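Long-range contacts in putative glycoside hydrolase (Parabacteroides distasonis ATCC 8503, PDB 3GYC), which probably hydrolyses glycosidic bonds in carbohydrates, as a putative glycoside hydrolase of the cellulase-like TIM-barrel family: residues 47-52 / 358-363; 190-195 / 210-215; 263-268 / 313-318. One frame throughout, in Å; residues are numbered along the deposited sequence.

Contact 1 of 3, residues 47-52 / 358-363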
loop_
_atom_site.group_PDB
_atom_site.type_symbol
_atom_site.label_atom_id
_atom_site.label_comp_id
_atom_site.label_asym_id
_atom_site.label_seq_id
_atom_site.Cartn_x
_atom_site.Cartn_y
_atom_site.Cartn_z
ATOM N N SER A 47 -5.245 8.059 15.198
ATOM C CA SER A 47 -6.004 9.339 15.098
ATOM C C SER A 47 -5.296 10.487 15.779
ATOM O O SER A 47 -5.331 11.606 15.285
ATOM C CB SER A 47 -7.378 9.204 15.719
ATOM O OG SER A 47 -8.135 8.272 14.989
ATOM N N GLU A 48 -4.703 10.216 16.942
ATOM C CA GLU A 48 -3.927 11.218 17.698
ATOM C C GLU A 48 -2.780 11.750 16.809
ATOM O O GLU A 48 -2.396 12.916 16.893
ATOM C CB GLU A 48 -3.369 10.564 18.966
ATOM C CG GLU A 48 -2.468 11.440 19.814
ATOM C CD GLU A 48 -1.750 10.714 20.985
ATOM O OE1 GLU A 48 -1.593 9.447 20.986
ATOM O OE2 GLU A 48 -1.267 11.445 21.901
ATOM N N ARG A 49 -2.204 10.890 15.976
ATOM C CA ARG A 49 -1.153 11.283 15.061
ATOM C C ARG A 49 -1.714 12.021 13.824
ATOM O O ARG A 49 -0.951 12.599 13.066
ATOM C CB ARG A 49 -0.309 10.069 14.665
ATOM C CG ARG A 49 0.453 9.556 15.850
ATOM C CD ARG A 49 0.912 8.150 15.705
ATOM N NE ARG A 49 1.840 7.814 16.757
ATOM C CZ ARG A 49 1.545 7.658 18.043
ATOM N NH1 ARG A 49 0.311 7.844 18.517
ATOM N NH2 ARG A 49 2.511 7.352 18.887
ATOM N N GLY A 50 -3.042 11.988 13.634
ATOM C CA GLY A 50 -3.705 12.721 12.550
ATOM C C GLY A 50 -3.988 11.943 11.282
ATOM O O GLY A 50 -4.380 12.537 10.285
ATOM N N TYR A 51 -3.750 10.623 11.290
ATOM C CA TYR A 51 -4.065 9.801 10.127
ATOM C C TYR A 51 -5.573 9.523 10.154
ATOM O O TYR A 51 -6.156 9.356 11.221
ATOM C CB TYR A 51 -3.266 8.457 10.113
ATOM C CG TYR A 51 -1.801 8.724 9.997
ATOM C CD1 TYR A 51 -1.219 8.951 8.769
ATOM C CD2 TYR A 51 -1.006 8.851 11.145
ATOM C CE1 TYR A 51 0.142 9.307 8.670
ATOM C CE2 TYR A 51 0.374 9.198 11.054
ATOM C CZ TYR A 51 0.924 9.411 9.819
ATOM O OH TYR A 51 2.251 9.804 9.709
ATOM N N ASN A 52 -6.203 9.522 8.984
ATOM C CA ASN A 52 -7.631 9.232 8.871
ATOM C C ASN A 52 -7.980 8.225 7.767
ATOM O O ASN A 52 -9.112 8.127 7.342
ATOM C CB ASN A 52 -8.480 10.506 8.806
ATOM C CG ASN A 52 -8.154 11.406 7.638
ATOM O OD1 ASN A 52 -7.168 11.186 6.906
ATOM N ND2 ASN A 52 -9.013 12.410 7.426
ATOM N N ARG A 358 6.730 6.626 17.472
ATOM C CA ARG A 358 6.765 7.354 18.718
ATOM C C ARG A 358 6.682 8.882 18.715
ATOM O O ARG A 358 6.040 9.437 19.614
ATOM C CB ARG A 358 7.970 6.935 19.552
ATOM C CG ARG A 358 9.313 7.316 18.966
ATOM C CD ARG A 358 10.506 6.813 19.862
ATOM N NE ARG A 358 10.219 5.552 20.596
ATOM C CZ ARG A 358 11.107 4.902 21.365
ATOM N NH1 ARG A 358 12.353 5.323 21.448
ATOM N NH2 ARG A 358 10.733 3.808 22.023
ATOM N N ASP A 359 7.287 9.559 17.745
ATOM C CA ASP A 359 7.351 11.066 17.745
ATOM C C ASP A 359 5.987 11.633 17.258
ATOM O O ASP A 359 5.823 11.895 16.077
ATOM C CB ASP A 359 8.555 11.472 16.858
ATOM C CG ASP A 359 8.798 12.962 16.757
ATOM O OD1 ASP A 359 8.002 13.790 17.272
ATOM O OD2 ASP A 359 9.830 13.303 16.112
ATOM N N VAL A 360 5.028 11.788 18.175
ATOM C CA VAL A 360 3.663 12.190 17.834
ATOM C C VAL A 360 3.594 13.537 17.097
ATOM O O VAL A 360 2.844 13.652 16.142
ATOM C CB VAL A 360 2.724 12.196 19.065
ATOM C CG1 VAL A 360 1.395 12.772 18.699
ATOM C CG2 VAL A 360 2.528 10.788 19.639
ATOM N N GLU A 361 4.415 14.517 17.497
ATOM C CA GLU A 361 4.420 15.841 16.859
ATOM C C GLU A 361 4.922 15.813 15.426
ATOM O O GLU A 361 4.408 16.552 14.604
ATOM C CB GLU A 361 5.182 16.891 17.700
ATOM C CG GLU A 361 4.591 17.141 19.083
ATOM C CD GLU A 361 3.084 17.396 19.057
ATOM O OE1 GLU A 361 2.623 18.299 18.306
ATOM O OE2 GLU A 361 2.351 16.661 19.784
ATOM N N TRP A 362 5.900 14.957 15.118
ATOM C CA TRP A 362 6.386 14.777 13.745
ATOM C C TRP A 362 5.251 14.310 12.838
ATOM O O TRP A 362 5.079 14.805 11.701
ATOM C CB TRP A 362 7.471 13.736 13.711
ATOM C CG TRP A 362 8.129 13.499 12.395
ATOM C CD1 TRP A 362 9.265 14.109 11.921
ATOM C CD2 TRP A 362 7.772 12.509 11.418
ATOM N NE1 TRP A 362 9.626 13.568 10.715
ATOM C CE2 TRP A 362 8.729 12.575 10.387
ATOM C CE3 TRP A 362 6.757 11.581 11.323
ATOM C CZ2 TRP A 362 8.668 11.769 9.261
ATOM C CZ3 TRP A 362 6.688 10.781 10.186
ATOM C CH2 TRP A 362 7.643 10.877 9.178
ATOM N N HIS A 363 4.454 13.379 13.352
ATOM C CA HIS A 363 3.287 12.917 12.586
ATOM C C HIS A 363 2.251 14.001 12.431
ATOM O O HIS A 363 1.786 14.218 11.337
ATOM C CB HIS A 363 2.645 11.691 13.202
ATOM C CG HIS A 363 3.509 10.476 13.139
ATOM N ND1 HIS A 363 3.609 9.701 12.000
ATOM C CD2 HIS A 363 4.314 9.902 14.068
ATOM C CE1 HIS A 363 4.438 8.695 12.240
ATOM N NE2 HIS A 363 4.870 8.786 13.488
#

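Contact 2 of 3, residues 190-195 / 210-215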
loop_
_atom_site.group_PDB
_atom_site.type_symbol
_atom_site.label_atom_id
_atom_site.label_comp_id
_atom_site.label_asym_id
_atom_site.label_seq_id
_atom_site.Cartn_x
_atom_site.Cartn_y
_atom_site.Cartn_z
ATOM N N ARG A 190 -4.811 -6.731 -20.195
ATOM C CA ARG A 190 -6.029 -7.455 -20.550
ATOM C C ARG A 190 -6.695 -8.078 -19.337
ATOM O O ARG A 190 -7.910 -8.053 -19.196
ATOM C CB ARG A 190 -5.730 -8.548 -21.580
ATOM C CG ARG A 190 -6.979 -9.160 -22.195
ATOM N N TRP A 191 -5.895 -8.690 -18.489
ATOM C CA TRP A 191 -6.377 -9.274 -17.256
ATOM C C TRP A 191 -7.035 -8.215 -16.383
ATOM O O TRP A 191 -8.155 -8.390 -15.905
ATOM C CB TRP A 191 -5.189 -9.875 -16.496
ATOM C CG TRP A 191 -5.521 -10.391 -15.152
ATOM C CD1 TRP A 191 -5.867 -9.664 -14.064
ATOM C CD2 TRP A 191 -5.484 -11.755 -14.729
ATOM N NE1 TRP A 191 -6.084 -10.480 -13.002
ATOM C CE2 TRP A 191 -5.857 -11.776 -13.379
ATOM C CE3 TRP A 191 -5.182 -12.961 -15.369
ATOM C CZ2 TRP A 191 -5.908 -12.957 -12.629
ATOM C CZ3 TRP A 191 -5.244 -14.145 -14.632
ATOM C CH2 TRP A 191 -5.611 -14.132 -13.278
HETATM N N MSE A 192 -6.301 -7.141 -16.117
HETATM C CA MSE A 192 -6.808 -6.067 -15.281
HETATM C C MSE A 192 -8.125 -5.545 -15.839
HETATM O O MSE A 192 -9.108 -5.458 -15.114
HETATM C CB MSE A 192 -5.796 -4.925 -15.151
HETATM C CG MSE A 192 -4.559 -5.297 -14.360
HETATM SE SE MSE A 192 -3.478 -3.760 -13.925
HETATM C CE MSE A 192 -2.785 -3.334 -15.677
ATOM N N LYS A 193 -8.159 -5.280 -17.140
ATOM C CA LYS A 193 -9.350 -4.709 -17.756
ATOM C C LYS A 193 -10.562 -5.632 -17.557
ATOM O O LYS A 193 -11.603 -5.179 -17.083
ATOM C CB LYS A 193 -9.109 -4.401 -19.241
ATOM C CG LYS A 193 -10.176 -3.502 -19.856
ATOM N N THR A 194 -10.413 -6.922 -17.866
ATOM C CA THR A 194 -11.509 -7.890 -17.675
ATOM C C THR A 194 -11.993 -7.998 -16.227
ATOM O O THR A 194 -13.213 -8.112 -15.994
ATOM C CB THR A 194 -11.108 -9.307 -18.137
ATOM O OG1 THR A 194 -10.857 -9.285 -19.546
ATOM C CG2 THR A 194 -12.211 -10.324 -17.836
ATOM N N SER A 195 -11.060 -7.963 -15.261
ATOM C CA SER A 195 -11.449 -8.081 -13.846
ATOM C C SER A 195 -12.243 -6.883 -13.390
ATOM O O SER A 195 -13.275 -7.041 -12.754
ATOM C CB SER A 195 -10.252 -8.314 -12.927
ATOM O OG SER A 195 -9.271 -7.314 -13.081
ATOM N N TYR A 210 -5.312 -1.473 -9.614
ATOM C CA TYR A 210 -4.277 -2.409 -9.209
ATOM C C TYR A 210 -3.090 -1.504 -8.873
ATOM O O TYR A 210 -2.864 -0.503 -9.581
ATOM C CB TYR A 210 -3.869 -3.367 -10.298
ATOM C CG TYR A 210 -4.780 -4.542 -10.598
ATOM C CD1 TYR A 210 -6.010 -4.371 -11.195
ATOM C CD2 TYR A 210 -4.339 -5.852 -10.386
ATOM C CE1 TYR A 210 -6.818 -5.471 -11.542
ATOM C CE2 TYR A 210 -5.127 -6.941 -10.719
ATOM C CZ TYR A 210 -6.356 -6.752 -11.300
ATOM O OH TYR A 210 -7.129 -7.830 -11.621
ATOM N N SER A 211 -2.351 -1.806 -7.799
ATOM C CA SER A 211 -1.228 -0.961 -7.387
ATOM C C SER A 211 0.093 -1.463 -7.970
ATOM O O SER A 211 0.305 -2.659 -8.118
ATOM C CB SER A 211 -1.129 -0.846 -5.866
ATOM O OG SER A 211 -0.912 -2.085 -5.223
ATOM N N PHE A 212 0.961 -0.509 -8.285
ATOM C CA PHE A 212 2.217 -0.756 -8.937
ATOM C C PHE A 212 3.455 -0.157 -8.234
ATOM O O PHE A 212 3.353 0.832 -7.501
ATOM C CB PHE A 212 2.167 -0.166 -10.340
ATOM C CG PHE A 212 0.949 -0.558 -11.157
ATOM C CD1 PHE A 212 0.473 -1.855 -11.179
ATOM C CD2 PHE A 212 0.356 0.379 -11.998
ATOM C CE1 PHE A 212 -0.612 -2.197 -11.938
ATOM C CE2 PHE A 212 -0.725 0.043 -12.781
ATOM C CZ PHE A 212 -1.211 -1.253 -12.750
ATOM N N ASP A 213 4.617 -0.793 -8.449
ATOM C CA ASP A 213 5.894 -0.278 -7.964
ATOM C C ASP A 213 6.920 -0.058 -9.108
ATOM O O ASP A 213 8.025 0.423 -8.846
ATOM C CB ASP A 213 6.506 -1.189 -6.898
ATOM C CG ASP A 213 6.806 -2.612 -7.431
ATOM O OD1 ASP A 213 6.360 -2.973 -8.550
ATOM O OD2 ASP A 213 7.491 -3.377 -6.715
ATOM N N HIS A 214 6.563 -0.392 -10.351
ATOM C CA HIS A 214 7.470 -0.193 -11.484
ATOM C C HIS A 214 7.884 1.284 -11.556
ATOM O O HIS A 214 7.026 2.191 -11.540
ATOM C CB HIS A 214 6.793 -0.613 -12.775
ATOM C CG HIS A 214 7.754 -0.827 -13.887
ATOM N ND1 HIS A 214 8.112 0.172 -14.759
ATOM C CD2 HIS A 214 8.459 -1.917 -14.250
ATOM C CE1 HIS A 214 8.997 -0.296 -15.620
ATOM N NE2 HIS A 214 9.221 -1.563 -15.333
ATOM N N GLY A 215 9.190 1.520 -11.647
ATOM C CA GLY A 215 9.757 2.875 -11.565
ATOM C C GLY A 215 9.540 3.830 -12.725
ATOM O O GLY A 215 9.662 5.060 -12.575
#

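Contact 3 of 3, residues 263-268 / 313-318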
loop_
_atom_site.group_PDB
_atom_site.type_symbol
_atom_site.label_atom_id
_atom_site.label_comp_id
_atom_site.label_asym_id
_atom_site.label_seq_id
_atom_site.Cartn_x
_atom_site.Cartn_y
_atom_site.Cartn_z
ATOM N N ASN A 263 24.402 -5.266 6.164
ATOM C CA ASN A 263 24.932 -4.241 5.244
ATOM C C ASN A 263 24.183 -2.915 5.443
ATOM O O ASN A 263 24.766 -1.875 5.292
ATOM C CB ASN A 263 24.797 -4.692 3.800
ATOM C CG ASN A 263 25.770 -5.759 3.448
ATOM O OD1 ASN A 263 26.725 -5.963 4.156
ATOM N ND2 ASN A 263 25.538 -6.447 2.363
ATOM N N VAL A 264 22.897 -2.966 5.769
ATOM C CA VAL A 264 22.129 -1.727 6.017
ATOM C C VAL A 264 22.738 -1.020 7.247
ATOM O O VAL A 264 23.007 0.203 7.222
ATOM C CB VAL A 264 20.606 -1.994 6.182
ATOM C CG1 VAL A 264 19.846 -0.701 6.559
ATOM C CG2 VAL A 264 20.039 -2.569 4.897
ATOM N N VAL A 265 23.012 -1.792 8.300
ATOM C CA VAL A 265 23.618 -1.252 9.519
ATOM C C VAL A 265 24.974 -0.599 9.230
ATOM O O VAL A 265 25.246 0.538 9.664
ATOM C CB VAL A 265 23.767 -2.341 10.643
ATOM C CG1 VAL A 265 24.702 -1.852 11.775
ATOM C CG2 VAL A 265 22.367 -2.774 11.194
ATOM N N LYS A 266 25.800 -1.294 8.451
ATOM C CA LYS A 266 27.150 -0.842 8.170
ATOM C C LYS A 266 27.226 0.376 7.246
ATOM O O LYS A 266 28.015 1.285 7.505
ATOM C CB LYS A 266 27.967 -1.981 7.562
ATOM C CG LYS A 266 29.468 -1.688 7.355
ATOM N N ASN A 267 26.391 0.384 6.213
ATOM C CA ASN A 267 26.463 1.354 5.130
ATOM C C ASN A 267 25.344 2.309 4.798
ATOM O O ASN A 267 25.606 3.321 4.188
ATOM C CB ASN A 267 26.664 0.554 3.849
ATOM C CG ASN A 267 27.824 -0.352 3.941
ATOM O OD1 ASN A 267 28.814 -0.026 4.601
ATOM N ND2 ASN A 267 27.715 -1.523 3.326
ATOM N N ALA A 268 24.099 1.999 5.134
ATOM C CA ALA A 268 22.983 2.825 4.669
ATOM C C ALA A 268 23.107 4.299 5.053
ATOM O O ALA A 268 23.070 5.187 4.179
ATOM C CB ALA A 268 21.640 2.232 5.127
ATOM N N LYS A 313 13.566 -1.482 10.238
ATOM C CA LYS A 313 12.939 -2.010 11.444
ATOM C C LYS A 313 13.653 -1.472 12.665
ATOM O O LYS A 313 14.744 -0.952 12.562
ATOM C CB LYS A 313 12.997 -3.554 11.474
ATOM C CG LYS A 313 14.378 -4.163 11.413
ATOM C CD LYS A 313 14.301 -5.672 11.117
ATOM C CE LYS A 313 15.646 -6.342 11.044
ATOM N NZ LYS A 313 15.518 -7.818 10.778
ATOM N N ASP A 314 13.003 -1.593 13.815
ATOM C CA ASP A 314 13.634 -1.311 15.094
ATOM C C ASP A 314 14.760 -2.335 15.271
ATOM O O ASP A 314 14.516 -3.537 15.245
ATOM C CB ASP A 314 12.629 -1.479 16.216
ATOM C CG ASP A 314 11.540 -0.424 16.199
ATOM O OD1 ASP A 314 11.779 0.720 15.719
ATOM O OD2 ASP A 314 10.435 -0.739 16.732
ATOM N N TRP A 315 15.978 -1.883 15.513
ATOM C CA TRP A 315 17.106 -2.798 15.536
ATOM C C TRP A 315 18.294 -2.113 16.169
ATOM O O TRP A 315 18.366 -0.900 16.125
ATOM C CB TRP A 315 17.447 -3.127 14.091
ATOM C CG TRP A 315 18.135 -4.415 13.839
ATOM C CD1 TRP A 315 19.359 -4.579 13.274
ATOM C CD2 TRP A 315 17.617 -5.746 14.044
ATOM N NE1 TRP A 315 19.655 -5.908 13.146
ATOM C CE2 TRP A 315 18.610 -6.649 13.609
ATOM C CE3 TRP A 315 16.427 -6.265 14.559
ATOM C CZ2 TRP A 315 18.440 -8.026 13.658
ATOM C CZ3 TRP A 315 16.272 -7.637 14.619
ATOM C CH2 TRP A 315 17.278 -8.507 14.191
ATOM N N PRO A 316 19.202 -2.878 16.785
ATOM C CA PRO A 316 20.400 -2.223 17.238
ATOM C C PRO A 316 21.161 -1.554 16.075
ATOM O O PRO A 316 21.358 -2.136 15.004
ATOM C CB PRO A 316 21.262 -3.391 17.804
ATOM C CG PRO A 316 20.760 -4.593 17.108
ATOM C CD PRO A 316 19.254 -4.330 17.061
ATOM N N LEU A 317 21.585 -0.330 16.331
ATOM C CA LEU A 317 22.393 0.448 15.411
ATOM C C LEU A 317 21.640 0.940 14.160
ATOM O O LEU A 317 22.260 1.522 13.266
ATOM C CB LEU A 317 23.683 -0.296 15.064
ATOM C CG LEU A 317 24.621 -0.749 16.204
ATOM C CD1 LEU A 317 25.738 -1.593 15.609
ATOM C CD2 LEU A 317 25.232 0.417 16.985
ATOM N N LEU A 318 20.326 0.753 14.090
ATOM C CA LEU A 318 19.567 1.395 13.016
ATOM C C LEU A 318 18.899 2.678 13.569
ATOM O O LEU A 318 17.988 2.636 14.408
ATOM C CB LEU A 318 18.544 0.479 12.312
ATOM C CG LEU A 318 19.093 -0.668 11.426
ATOM C CD1 LEU A 318 17.944 -1.443 10.703
ATOM C CD2 LEU A 318 20.102 -0.166 10.393
#

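Contact 1 of 3, residues 47-52 / 358-363
The backbones come nearest where helix 39-48 gives out and helix 360-371 has just begun, with Arg49 CA and His363 CA 5.3 Å apart. Gly50 turns the chain out of the first helix with a positive phi of 96° in a Schellman motif; a CB on such a backbone would jam against the preceding carbonyl oxygen. The second helix opens with Asp359 as N-cap, whose OD1 accepts from Trp362 N while OD2 forms a salt bridge with Lys324.

Between these ends Arg49 and His363 lie side by side, pointing the same way, their CB atoms 3.7 Å apart. The extended arginine carries CD over one face of the imidazole, 4.1 Å above its plane and toward the rim; Trp362 CE3 covers the opposite face near its centre. The ring is thus lodged between an aliphatic chain and an indole. At its edge, in plane, the hydroxyl of Tyr51 meets His363 ND1 at 2.7 Å, a short hydrogen bond between rings turned 71° apart. Tyr51 OH also bonds Thr345, and His363 NE2 bonds Met356 O, so both imidazole nitrogens have partners and the ring's rotation is fixed.

Val360 crosses Arg49 at about a right angle and sets CG2 over one guanidinium face, 3.5 Å from Arg49 NH2. A branched apolar residue fits there because the arginine's polar needs are met by the carbonyls of Trp357 and Glu45, with a long salt bridge from NH1 to Glu48 OE1. The nearby positive charge would probably disfavour protonation of His363. Helix 39-48 follows the first barrel strand, 17-23, and helix 360-371 comes after the last, 340-343, so the contact joins the first and last β/α units, as is characteristic of a closed TIM barrel.

Contact 2 of 3, residues 190-195 / 210-215
Tyr210 fills the tight part of this buried contact, its ring laid against helix 186-200 under the side chain of Met192, which is selenomethionine in the crystallised protein. Met192 CG stands 3.6 Å from the ring centroid, only 11° off the normal, a CH-pi contact over the centre of the face. An extended chi2 carries SE on toward Phe212, and the bend at chi3 turns the terminal CE. SE meets the tyrosine ring obliquely and reaches the edge of Phe212, in plane, at 3.6 Å from CZ, making Met-aromatic contacts with both rings. A long, flexible, polarisable side chain suits this place between two rings.

At the rim of the tyrosine a chain of directed bonds forms. Tyr210 OH donates to Ser195 OG at 2.6 Å, and Ser195 OG in turn donates to Met192 O at 2.8 Å, one turn back on the helix. With chi1 at 55°, OG sits between the backbone N and the carbonyl carbon, turned toward that oxygen. A small hydroxyl thus satisfies the buried phenol.

The topology is a beta-alpha-beta crossover of the TIM barrel: helix 186-200 lies between parallel neighbours 153-157 and 208-209, and Tyr210 directly follows the second. Tyr210 turns to the helix, whereas Ser211 turns away and bonds Asp157 and the backbone of Glu161, at the strand ends where TIM barrels carry their active sites.

Looser contact is made by Trp191, whose NE1 approaches Tyr210 OH at 3.2 Å in a weak bond bent to 122°; its indole also packs against Trp162, Phe171 and helix 130-146. Past Phe212 the chain draws off from the helix and reaches exposed Gly215, while on the helix Lys193 points away from 210-215, its side chain not modelled beyond CG.

Contact 3 of 3, residues 263-268 / 313-318
The indole of Trp315 is sandwiched by its own chain: Lys313 CE lies 3.5 Å above one face and Pro316 CD 3.4 Å above the opposite one, both toward the rim. At the edge, near the ring plane, Val265 CG2 of helix 259-273 comes within 4.1 Å of Trp315 CD1. Lys313 runs fully extended past the indole, so that its methylenes do the touching while NZ goes on to Gln79 O and a cation-pi contact with Tyr261.

Trp315 to Leu318 form a type II beta turn, closed by Leu318 N to Trp315 O at 3.3 Å. Proline suits its second position, but Leu317 occupies the third with a positive phi of 71°, where glycine is the commoner choice. This turn belongs to the loop leaving barrel strand 301-303 ahead of helix 321-337, and it meets a helix from the long excursion between strands 231-232 and 301-303.

Val265 carries most of the meeting, its two branches splitting the work. CG1, anti to the backbone N, touches Leu317 CB at 3.8 Å. CG2 crosses to Leu318, with 3.5 Å to CD2, and lies beneath the turn near Pro316 O. An alanine at Val265 would lose both branches and would probably loosen the seating of the turn, since Leu317 and Trp315 meet the helix through them, and Leu318 in large part. Leu318 also sends CD2 to Val264 CG1, 3.9 Å away, on the buried side beside Tyr312 and Tyr251. Outward, Trp315, Pro316 and Leu317 are exposed and touch a neighbouring molecule in the crystal.

In the fold
Contact 2 is wholly buried and sits on the opposite side of the chain's centre from the other two; contacts 1 and 3 are only partly buried and lie farther out. No segment is shared. Contact 1 joins the first and last β/α units and encloses the other two along the sequence. Contact 2 is local, a helix against the strand end that follows it, and contact 3 ties two late barrel connections together. Chemistry follows place: a histidine and arginine with polar partners at the barrel's seam, aromatic rings, a methionine side chain and a short chain of hydroxyl hydrogen bonds in the interior, and purely apolar touches at the periphery. Contacts 1 and 3 approach to about 7 Å between nearest atoms.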